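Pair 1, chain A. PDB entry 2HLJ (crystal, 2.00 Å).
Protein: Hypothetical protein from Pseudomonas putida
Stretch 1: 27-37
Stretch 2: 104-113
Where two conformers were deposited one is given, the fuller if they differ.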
# COMPACT_ATOMS: atom_id res chain seq x y z
N PHE A 27 0.22 2.27 7.15
CA PHE A 27 -0.19 3.59 7.61
C PHE A 27 0.52 4.69 6.83
O PHE A 27 0.02 5.82 6.79
CB PHE A 27 -0.05 3.73 9.13
CG PHE A 27 -1.07 2.91 9.91
CD1 PHE A 27 -2.42 3.10 9.70
CD2 PHE A 27 -0.67 1.94 10.81
CE1 PHE A 27 -3.35 2.33 10.39
CE2 PHE A 27 -1.58 1.17 11.49
CZ PHE A 27 -2.93 1.37 11.28
N TYR A 28 1.65 4.40 6.18
CA TYR A 28 2.18 5.35 5.18
C TYR A 28 1.12 5.49 4.07
O TYR A 28 0.77 6.60 3.68
CB TYR A 28 3.44 4.87 4.52
CG TYR A 28 4.74 4.79 5.28
CD1 TYR A 28 4.98 3.76 6.17
CD2 TYR A 28 5.80 5.67 5.01
CE1 TYR A 28 6.18 3.65 6.81
CE2 TYR A 28 7.02 5.56 5.64
CZ TYR A 28 7.21 4.53 6.55
OH TYR A 28 8.42 4.37 7.20
N LEU A 29 0.60 4.35 3.61
CA LEU A 29 -0.47 4.33 2.60
C LEU A 29 -1.78 4.96 3.07
O LEU A 29 -2.45 5.60 2.29
CB LEU A 29 -0.70 2.93 2.02
CG LEU A 29 -1.36 2.85 0.63
CD1 LEU A 29 -0.44 3.37 -0.51
CD2 LEU A 29 -1.76 1.39 0.32
N LEU A 30 -2.13 4.82 4.36
CA LEU A 30 -3.28 5.52 4.90
C LEU A 30 -3.16 7.04 4.81
O LEU A 30 -4.12 7.74 4.42
CB LEU A 30 -3.57 5.10 6.36
CG LEU A 30 -4.85 5.70 6.92
CD1 LEU A 30 -6.06 5.31 6.09
CD2 LEU A 30 -5.06 5.35 8.41
N ILE A 31 -1.99 7.55 5.20
CA ILE A 31 -1.70 8.99 5.10
C ILE A 31 -1.83 9.44 3.65
O ILE A 31 -2.47 10.45 3.36
CB ILE A 31 -0.27 9.31 5.62
CG1 ILE A 31 -0.17 9.06 7.12
CG2 ILE A 31 0.16 10.72 5.23
CD1 ILE A 31 1.25 8.89 7.57
N PHE A 32 -1.27 8.68 2.72
CA PHE A 32 -1.50 9.00 1.31
C PHE A 32 -2.98 8.92 0.85
O PHE A 32 -3.41 9.74 0.03
CB PHE A 32 -0.62 8.12 0.39
CG PHE A 32 0.86 8.32 0.53
CD1 PHE A 32 1.42 9.56 0.84
CD2 PHE A 32 1.73 7.27 0.20
CE1 PHE A 32 2.80 9.71 0.89
CE2 PHE A 32 3.08 7.40 0.32
CZ PHE A 32 3.64 8.63 0.63
N SER A 33 -3.77 7.99 1.40
CA SER A 33 -5.22 7.87 1.07
C SER A 33 -5.98 9.12 1.48
O SER A 33 -6.84 9.61 0.76
CB SER A 33 -5.86 6.65 1.78
OG SER A 33 -7.06 6.19 1.14
N TYR A 34 -5.68 9.60 2.68
CA TYR A 34 -6.25 10.83 3.18
C TYR A 34 -5.82 11.99 2.29
O TYR A 34 -6.60 12.86 2.04
CB TYR A 34 -5.82 11.09 4.60
CG TYR A 34 -6.36 10.15 5.65
CD1 TYR A 34 -7.59 9.49 5.49
CD2 TYR A 34 -5.68 9.97 6.84
CE1 TYR A 34 -8.08 8.63 6.48
CE2 TYR A 34 -6.17 9.15 7.83
CZ TYR A 34 -7.36 8.48 7.65
OH TYR A 34 -7.82 7.64 8.66
N ALA A 35 -4.59 11.95 1.81
CA ALA A 35 -4.10 12.96 0.86
C ALA A 35 -4.90 12.95 -0.44
O ALA A 35 -5.22 14.02 -0.99
CB ALA A 35 -2.63 12.75 0.56
N THR A 36 -5.19 11.75 -0.96
CA THR A 36 -6.04 11.59 -2.16
C THR A 36 -7.43 12.18 -1.91
O THR A 36 -7.96 12.92 -2.73
CB THR A 36 -6.18 10.11 -2.54
OG1 THR A 36 -4.90 9.55 -2.88
CG2 THR A 36 -7.14 9.92 -3.74
N ASP A 37 -7.99 11.92 -0.73
CA ASP A 37 -9.30 12.49 -0.39
C ASP A 37 -9.28 14.05 -0.38
O ASP A 37 -10.18 14.73 -0.90
CB ASP A 37 -9.81 11.97 0.95
CG ASP A 37 -10.04 10.46 0.95
OD1 ASP A 37 -9.99 9.79 -0.10
OD2 ASP A 37 -10.27 9.93 2.06
N VAL A 104 12.75 12.27 0.27
CA VAL A 104 11.46 11.71 0.63
C VAL A 104 11.62 10.55 1.62
O VAL A 104 12.58 9.78 1.56
CB VAL A 104 10.60 11.29 -0.58
CG1 VAL A 104 10.33 12.51 -1.47
CG2 VAL A 104 11.24 10.14 -1.35
N LEU A 105 10.66 10.45 2.52
CA LEU A 105 10.53 9.35 3.45
C LEU A 105 9.92 8.13 2.80
O LEU A 105 10.20 6.99 3.20
CB LEU A 105 9.65 9.79 4.62
CG LEU A 105 10.09 11.06 5.36
CD1 LEU A 105 9.13 11.40 6.46
CD2 LEU A 105 11.48 10.83 5.92
N ALA A 106 8.97 8.40 1.91
CA ALA A 106 8.27 7.38 1.12
C ALA A 106 7.61 8.07 -0.06
O ALA A 106 7.42 9.29 -0.03
CB ALA A 106 7.19 6.72 1.96
N ALA A 107 7.28 7.30 -1.08
CA ALA A 107 6.61 7.79 -2.30
C ALA A 107 5.68 6.70 -2.84
O ALA A 107 5.96 5.49 -2.66
CB ALA A 107 7.66 8.20 -3.33
N SER A 108 4.59 7.08 -3.50
CA SER A 108 3.66 6.12 -4.05
C SER A 108 3.08 6.62 -5.34
O SER A 108 2.56 7.74 -5.37
CB SER A 108 2.49 5.88 -3.08
OG SER A 108 1.65 4.87 -3.59
N GLU A 109 3.13 5.77 -6.37
CA GLU A 109 2.49 6.01 -7.65
C GLU A 109 1.19 5.24 -7.63
O GLU A 109 1.19 4.08 -7.25
CB GLU A 109 3.40 5.44 -8.77
CG GLU A 109 2.92 5.80 -10.16
CD GLU A 109 3.67 5.07 -11.26
OE1 GLU A 109 4.57 4.25 -10.93
OE2 GLU A 109 3.37 5.33 -12.45
N GLN A 110 0.08 5.87 -8.03
CA GLN A 110 -1.20 5.23 -7.96
C GLN A 110 -2.04 5.54 -9.14
O GLN A 110 -1.92 6.62 -9.74
CB GLN A 110 -1.99 5.72 -6.73
CG GLN A 110 -1.12 5.87 -5.51
CD GLN A 110 -1.92 5.95 -4.27
OE1 GLN A 110 -3.08 6.34 -4.29
NE2 GLN A 110 -1.31 5.58 -3.16
N MSE A 111 -2.91 4.60 -9.46
CA MSE A 111 -3.94 4.79 -10.47
C MSE A 111 -5.31 4.62 -9.82
O MSE A 111 -5.57 3.63 -9.16
CB MSE A 111 -3.76 3.77 -11.61
CG MSE A 111 -4.77 3.93 -12.73
SE MSE A 111 -4.40 5.49 -13.78
CE MSE A 111 -2.75 4.91 -14.63
N LEU A 112 -6.18 5.60 -10.03
CA LEU A 112 -7.50 5.64 -9.39
C LEU A 112 -8.57 5.75 -10.46
O LEU A 112 -8.34 6.37 -11.49
CB LEU A 112 -7.56 6.85 -8.46
CG LEU A 112 -6.41 7.06 -7.46
CD1 LEU A 112 -5.99 8.47 -7.44
CD2 LEU A 112 -6.87 6.63 -6.06
N LEU A 113 -9.71 5.09 -10.23
CA LEU A 113 -10.85 5.03 -11.14
C LEU A 113 -12.00 5.81 -10.54
O LEU A 113 -12.36 5.60 -9.36
CB LEU A 113 -11.30 3.57 -11.33
CG LEU A 113 -12.55 3.33 -12.20
CD1 LEU A 113 -12.30 3.78 -13.61
CD2 LEU A 113 -12.96 1.87 -12.18
O HOH W 1 -3.07 5.37 -0.91
O HOH W 2 -4.74 6.86 -2.34

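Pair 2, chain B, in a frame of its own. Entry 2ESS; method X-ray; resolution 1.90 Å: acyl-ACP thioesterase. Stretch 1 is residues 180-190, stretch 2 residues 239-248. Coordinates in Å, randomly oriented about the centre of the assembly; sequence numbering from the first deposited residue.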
# COMPACT_ATOMS: atom_id res chain seq x y z
N ARG B 180 8.43 2.08 2.31
CA ARG B 180 8.08 2.88 3.46
C ARG B 180 9.03 4.05 3.61
O ARG B 180 8.59 5.12 3.99
CB ARG B 180 8.09 2.02 4.72
CG ARG B 180 6.93 1.03 4.74
CD ARG B 180 5.64 1.73 5.05
NE ARG B 180 4.49 0.92 4.69
CZ ARG B 180 3.23 1.28 4.96
NH1 ARG B 180 2.97 2.42 5.60
NH2 ARG B 180 2.22 0.50 4.60
N TYR B 181 10.31 3.88 3.26
CA TYR B 181 11.20 5.04 3.25
C TYR B 181 10.75 6.14 2.29
O TYR B 181 10.87 7.31 2.61
CB TYR B 181 12.61 4.65 2.89
CG TYR B 181 13.40 3.89 3.92
CD1 TYR B 181 13.79 4.48 5.14
CD2 TYR B 181 13.83 2.60 3.65
CE1 TYR B 181 14.58 3.77 6.07
CE2 TYR B 181 14.62 1.90 4.57
CZ TYR B 181 15.00 2.49 5.76
OH TYR B 181 15.80 1.73 6.61
N ILE B 182 10.31 5.74 1.10
CA ILE B 182 9.76 6.68 0.10
C ILE B 182 8.59 7.48 0.67
O ILE B 182 8.60 8.73 0.60
CB ILE B 182 9.33 5.96 -1.19
CG1 ILE B 182 10.56 5.30 -1.85
CG2 ILE B 182 8.66 6.93 -2.16
CD1 ILE B 182 10.25 4.51 -3.16
N GLU B 183 7.60 6.79 1.22
CA GLU B 183 6.46 7.46 1.86
C GLU B 183 6.87 8.45 2.93
O GLU B 183 6.36 9.57 2.97
CB GLU B 183 5.52 6.45 2.51
CG GLU B 183 4.72 5.58 1.51
CD GLU B 183 3.73 4.60 2.21
OE1 GLU B 183 3.45 4.80 3.44
OE2 GLU B 183 3.24 3.65 1.53
N HIS B 184 7.77 8.05 3.83
CA HIS B 184 8.17 8.97 4.90
C HIS B 184 8.92 10.22 4.37
O HIS B 184 8.75 11.30 4.87
CB HIS B 184 8.97 8.24 5.98
CG HIS B 184 8.19 7.18 6.69
ND1 HIS B 184 6.97 7.43 7.29
CD2 HIS B 184 8.44 5.86 6.87
CE1 HIS B 184 6.50 6.30 7.81
NE2 HIS B 184 7.38 5.34 7.57
N ILE B 185 9.75 10.04 3.35
CA ILE B 185 10.49 11.16 2.78
C ILE B 185 9.53 12.15 2.13
O ILE B 185 9.62 13.38 2.35
CB ILE B 185 11.58 10.64 1.77
CG1 ILE B 185 12.70 9.93 2.55
CG2 ILE B 185 12.18 11.78 0.95
CD1 ILE B 185 13.54 9.07 1.69
N LEU B 186 8.60 11.61 1.35
CA LEU B 186 7.62 12.45 0.64
C LEU B 186 6.69 13.15 1.60
O LEU B 186 6.23 14.23 1.28
CB LEU B 186 6.88 11.68 -0.44
CG LEU B 186 7.85 11.23 -1.57
CD1 LEU B 186 7.10 10.58 -2.71
CD2 LEU B 186 8.73 12.39 -2.09
N ASP B 187 6.50 12.61 2.81
CA ASP B 187 5.73 13.35 3.86
C ASP B 187 6.44 14.55 4.45
O ASP B 187 5.82 15.29 5.17
CB ASP B 187 5.28 12.42 5.01
CG ASP B 187 4.15 11.44 4.58
OD1 ASP B 187 3.40 11.78 3.64
OD2 ASP B 187 4.01 10.35 5.19
N LEU B 188 7.72 14.76 4.17
CA LEU B 188 8.42 15.95 4.64
C LEU B 188 7.97 17.23 3.93
O LEU B 188 8.15 18.30 4.48
CB LEU B 188 9.94 15.80 4.43
CG LEU B 188 10.61 14.69 5.24
CD1 LEU B 188 11.98 14.40 4.66
CD2 LEU B 188 10.66 15.06 6.76
N PHE B 189 7.40 17.14 2.72
CA PHE B 189 7.22 18.35 1.91
C PHE B 189 5.87 18.99 2.11
O PHE B 189 4.89 18.29 2.26
CB PHE B 189 7.46 18.07 0.44
CG PHE B 189 8.82 17.55 0.19
CD1 PHE B 189 9.90 18.42 0.14
CD2 PHE B 189 9.05 16.20 0.12
CE1 PHE B 189 11.15 17.96 -0.04
CE2 PHE B 189 10.32 15.71 -0.05
CZ PHE B 189 11.37 16.59 -0.13
N PRO B 190 5.83 20.34 2.10
CA PRO B 190 4.60 21.06 2.36
C PRO B 190 3.57 20.79 1.29
O PRO B 190 3.91 20.61 0.11
CB PRO B 190 5.01 22.54 2.36
CG PRO B 190 6.36 22.61 1.83
CD PRO B 190 6.97 21.23 1.86
N VAL B 239 23.71 6.64 8.62
CA VAL B 239 22.87 6.87 7.45
C VAL B 239 22.24 5.57 6.98
O VAL B 239 22.94 4.58 6.75
CB VAL B 239 23.62 7.54 6.31
CG1 VAL B 239 22.75 7.63 5.07
CG2 VAL B 239 24.08 8.94 6.74
N VAL B 240 20.91 5.57 6.83
CA VAL B 240 20.22 4.41 6.26
C VAL B 240 19.78 4.61 4.80
O VAL B 240 19.74 3.64 4.04
CB VAL B 240 19.03 3.92 7.14
CG1 VAL B 240 19.61 3.45 8.50
CG2 VAL B 240 17.94 5.00 7.31
N CYS B 241 19.42 5.83 4.42
CA CYS B 241 19.18 6.09 3.00
C CYS B 241 19.35 7.56 2.70
O CYS B 241 19.38 8.38 3.60
CB CYS B 241 17.84 5.57 2.55
SG CYS B 241 16.44 6.26 3.34
N ARG B 242 19.47 7.85 1.40
CA ARG B 242 19.51 9.20 0.87
C ARG B 242 18.55 9.24 -0.30
O ARG B 242 18.23 8.18 -0.91
CB ARG B 242 20.93 9.61 0.44
CG ARG B 242 21.86 9.80 1.62
CD ARG B 242 23.27 10.29 1.25
NE ARG B 242 24.02 9.13 0.89
CZ ARG B 242 24.92 8.53 1.66
NH1 ARG B 242 25.28 8.99 2.85
NH2 ARG B 242 25.48 7.44 1.18
N SER B 243 18.09 10.45 -0.60
CA SER B 243 17.10 10.69 -1.62
C SER B 243 17.31 12.04 -2.27
O SER B 243 17.85 12.97 -1.67
CB SER B 243 15.69 10.58 -1.01
OG SER B 243 14.67 10.86 -1.95
N LYS B 244 16.92 12.10 -3.53
CA LYS B 244 16.86 13.33 -4.26
C LYS B 244 15.45 13.47 -4.86
O LYS B 244 14.90 12.52 -5.43
CB LYS B 244 17.94 13.34 -5.32
CG LYS B 244 18.10 14.64 -6.06
CD LYS B 244 19.13 14.51 -7.18
CE LYS B 244 20.51 14.21 -6.64
NZ LYS B 244 21.56 14.47 -7.65
N VAL B 245 14.87 14.64 -4.68
CA VAL B 245 13.50 14.94 -5.11
C VAL B 245 13.58 16.21 -5.92
O VAL B 245 14.06 17.25 -5.43
CB VAL B 245 12.55 15.13 -3.93
CG1 VAL B 245 11.11 15.07 -4.41
CG2 VAL B 245 12.73 14.07 -2.86
N ILE B 246 13.19 16.12 -7.18
CA ILE B 246 13.11 17.30 -8.05
C ILE B 246 11.64 17.55 -8.43
O ILE B 246 10.98 16.70 -9.02
CB ILE B 246 14.03 17.16 -9.29
CG1 ILE B 246 15.51 16.98 -8.82
CG2 ILE B 246 13.91 18.39 -10.19
CD1 ILE B 246 16.47 16.71 -9.91
N PHE B 247 11.15 18.71 -8.04
CA PHE B 247 9.80 19.15 -8.39
C PHE B 247 9.84 20.01 -9.64
O PHE B 247 10.87 20.60 -9.95
CB PHE B 247 9.19 19.98 -7.28
CG PHE B 247 8.78 19.20 -6.08
CD1 PHE B 247 9.68 18.89 -5.09
CD2 PHE B 247 7.45 18.79 -5.93
CE1 PHE B 247 9.28 18.18 -3.97
CE2 PHE B 247 7.05 18.09 -4.80
CZ PHE B 247 7.96 17.77 -3.83
N GLU B 248 8.71 20.08 -10.34
CA GLU B 248 8.47 21.17 -11.30
C GLU B 248 6.99 21.60 -11.40
O GLU B 248 6.06 20.77 -11.30
CB GLU B 248 9.02 20.77 -12.67
CG GLU B 248 8.15 19.82 -13.46
CD GLU B 248 8.46 19.88 -14.94
OE1 GLU B 248 9.61 20.23 -15.30
OE2 GLU B 248 7.53 19.59 -15.72
OXT GLU B 248 6.68 22.79 -11.61

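A helix laid across a strand presents one side chain per turn to every second strand residue, and the same backbone frame can be filled in chemically different ways. Pairs 1 and 2 illustrate this. Their central residues superpose with an RMSD of 0.5 Å, the helix and strand axes cross at -58° and -55°, and their closest approaches are 9.7 and 10.3 Å. No direct hydrogen bond joins the two stretches in either pair, and the buried areas are similar, 352 and 374 Å².

The first inward-facing helix position is tyrosine in both, Tyr A28 matching Tyr B181, each with chi1 in m. What lies against the ring differs. In pair 1, Tyr A28 CD2 rests 3.5 Å from CB of Ala A106; in pair 2 the matched Cys B241 places its SG over the ring face of Tyr B181, 3.7 Å from CD1, a sulfur-aromatic contact. The preceding position, Leu A105 or Val B240, also points inward, and Val B240 CG2 approaches Tyr B181 CE1 at 3.8 Å.

One turn on, Phe A32 matches Ile B185, and both meet a serine, Ser A108 and Ser B243. Phe A32 CD2 lies 3.6 Å from CB of Ser A108, while Ile B185 CD1 reaches CB of Ser B243 at 3.8 Å. The flat ring extends back as far as Ala A106, its CZ 4.2 Å from the alanine CB; the aliphatic chain touches the larger Cys B241, with CD1 4.4 Å from SG.

The solutions also diverge at the next inward strand position. Gln A110 turns its amide into the interface, where NE2 donates a hydrogen bond to OG of Ser A108 (3.1 Å) and lies 3.6 Å from CD1 of Leu A29. Water completes the link to the helix: one molecule accepts from Gln A110 NE2 at 2.9 Å and donates to Leu A29 O at 3.3 Å, and another donates to Gln A110 OE1 at 2.6 Å while sitting 2.7 Å from Thr A36 OG1. The matched Val B245 has no polar side-chain atoms to satisfy and packs against hydrocarbon, its CG1 4.3 Å from Leu B186 CD2 and its CG2 4.0 Å from Phe B189 CZ.

At the far end, Thr A36 and Phe B189 correspond, although their CA atoms are 1.7 Å apart after superposition and Phe B189 closes a type I turn rather than continuing a helix. Thr A36 CG2 touches Leu A112 CD2 at 4.0 Å. In pair 2 two aromatics occupy these positions: the edge of Phe B247 meets the face of Phe B189, with ring planes at 67°. The shared backbone brings the main inward positions face to face, but leaves their chemistry, and some of the flanking contacts, open.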